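Local coordinates for C-domain type II peptide synthetase (Streptomyces globisporus, PDB 4ZNM), which belongs to the condensation-domain family of type II peptide synthetases, within the CoA-dependent acyltransferase clan, at residues Asn174-Ala177 with Ala178-Asn182. Numbering follows the deposited sequence.
With NA (sodium ion), chain D.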
loop_
_atom_site.group_PDB
_atom_site.type_symbol
_atom_site.label_atom_id
_atom_site.label_comp_id
_atom_site.label_asym_id
_atom_site.label_seq_id
_atom_site.Cartn_x
_atom_site.Cartn_y
_atom_site.Cartn_z
ATOM N N ASN A 174 16.487 -3.248 -15.822
ATOM C CA ASN A 174 17.656 -4.130 -15.976
ATOM C C ASN A 174 17.544 -4.968 -17.252
ATOM O O ASN A 174 18.478 -5.047 -18.034
ATOM C CB ASN A 174 17.775 -5.032 -14.752
ATOM C CG ASN A 174 18.883 -6.057 -14.869
ATOM O OD1 ASN A 174 18.792 -7.018 -15.635
ATOM N ND2 ASN A 174 19.921 -5.878 -14.069
ATOM N N LEU A 175 16.384 -5.593 -17.465
ATOM C CA LEU A 175 16.186 -6.413 -18.661
ATOM C C LEU A 175 16.272 -5.531 -19.939
ATOM O O LEU A 175 16.782 -5.963 -20.972
ATOM C CB LEU A 175 14.834 -7.140 -18.595
ATOM C CG LEU A 175 14.790 -8.198 -17.473
ATOM C CD1 LEU A 175 13.397 -8.672 -17.265
ATOM C CD2 LEU A 175 15.739 -9.410 -17.756
ATOM N N TYR A 176 15.753 -4.311 -19.856
ATOM C CA TYR A 176 15.863 -3.339 -20.947
ATOM C C TYR A 176 17.342 -3.039 -21.246
ATOM O O TYR A 176 17.800 -3.158 -22.380
ATOM C CB TYR A 176 15.102 -2.033 -20.584
ATOM C CG TYR A 176 15.409 -0.884 -21.515
ATOM C CD1 TYR A 176 14.699 -0.736 -22.696
ATOM C CD2 TYR A 176 16.387 0.050 -21.219
ATOM C CE1 TYR A 176 14.958 0.286 -23.556
ATOM C CE2 TYR A 176 16.671 1.094 -22.090
ATOM C CZ TYR A 176 15.952 1.200 -23.259
ATOM O OH TYR A 176 16.199 2.214 -24.128
ATOM N N ALA A 177 18.102 -2.685 -20.218
ATOM C CA ALA A 177 19.512 -2.399 -20.407
ATOM C C ALA A 177 20.212 -3.584 -21.021
ATOM O O ALA A 177 21.017 -3.417 -21.917
ATOM C CB ALA A 177 20.157 -2.018 -19.110
ATOM N N ALA A 178 19.934 -4.793 -20.558
ATOM C CA ALA A 178 20.665 -5.927 -21.126
ATOM C C ALA A 178 20.337 -6.074 -22.627
ATOM O O ALA A 178 21.224 -6.320 -23.436
ATOM C CB ALA A 178 20.350 -7.201 -20.391
ATOM N N ARG A 179 19.071 -5.895 -22.998
ATOM C CA ARG A 179 18.671 -5.962 -24.411
ATOM C C ARG A 179 19.381 -4.924 -25.240
ATOM O O ARG A 179 19.766 -5.197 -26.373
ATOM C CB ARG A 179 17.155 -5.780 -24.551
ATOM C CG ARG A 179 16.390 -7.029 -24.277
ATOM C CD ARG A 179 14.895 -6.829 -24.482
ATOM N NE ARG A 179 14.208 -8.094 -24.297
ATOM C CZ ARG A 179 14.046 -8.989 -25.265
ATOM N NH1 ARG A 179 14.482 -8.739 -26.485
ATOM N NH2 ARG A 179 13.415 -10.123 -25.020
ATOM N N ARG A 180 19.587 -3.737 -24.664
ATOM C CA ARG A 180 20.316 -2.670 -25.325
ATOM C C ARG A 180 21.813 -2.958 -25.377
ATOM O O ARG A 180 22.548 -2.273 -26.057
ATOM C CB ARG A 180 20.076 -1.323 -24.614
ATOM C CG ARG A 180 18.660 -0.799 -24.655
ATOM C CD ARG A 180 18.281 -0.340 -26.061
ATOM N NE ARG A 180 18.922 0.927 -26.381
ATOM C CZ ARG A 180 19.096 1.390 -27.621
ATOM N NH1 ARG A 180 18.702 0.683 -28.682
ATOM N NH2 ARG A 180 19.681 2.559 -27.785
ATOM N N GLY A 181 22.283 -3.948 -24.631
ATOM C CA GLY A 181 23.707 -4.233 -24.604
ATOM C C GLY A 181 24.519 -3.316 -23.700
ATOM O O GLY A 181 25.690 -3.050 -23.967
ATOM N N ASN A 182 23.883 -2.830 -22.644
ATOM C CA ASN A 182 24.505 -1.923 -21.689
ATOM C C ASN A 182 24.801 -2.712 -20.443
ATOM O O ASN A 182 24.081 -3.654 -20.130
ATOM C CB ASN A 182 23.580 -0.750 -21.351
ATOM C CG ASN A 182 23.256 0.102 -22.559
ATOM O OD1 ASN A 182 24.086 0.265 -23.435
ATOM N ND2 ASN A 182 22.040 0.653 -22.600
HETATM NA NA NA D . 24.840 1.362 -25.376
HETATM O O HOH W 1 24.596 -0.616 -26.800
HETATM O O HOH W 2 26.669 -0.107 -24.937
#
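One face of the Tyr176 ring carries the aliphatic part of Arg180, one turn further along helix 162-180, just where that helix closes in a Schellman motif. Arg180 CG stands 3.9 Å from the centroid of the Tyr176 ring and 20° off its normal, which defines a CH-pi contact; it is displaced toward the rim, the shortest approach being 3.6 Å from Arg180 CG to Tyr176 CZ. The overlap follows from Tyr176 CG lying anti to the backbone N and from bends at chi2 and chi3 of Arg180, whose chain lies alongside the ring, pointing the same way. The guanidinium, inclined 29° to the ring plane, meets the phenol obliquely. Tyr176 OH is itself hydrogen-bonded to the backbone N of Asp59, and Thr62 and Ala66 of helix 60-73 touch the Tyr176 side chain, so the ring joins the two helices. Arg179 reaches toward the same neighbour, its extended chain bringing NE to a salt bridge with Asp69.

The helix end is documented by the backbone. An i to i+4 bond runs from Arg180 N to Tyr176 O, 3.0 Å. Gly181 then takes a positive phi, the conformation expected of the glycine in a Schellman motif, and its N bonds to Ala178 O. Asn182 N reaches back five residues to Ala177 O, 3.0 Å away, with a nearly straight N-H...O angle of 170°.

Beside this turn lies a sodium ion. Of two waters bound to the ion, one donates a hydrogen bond to Arg180 O and the other to Gly181 O. The metal is also coordinated directly by the side chain of Asn182, whose OD1 lies 2.4 Å from the sodium.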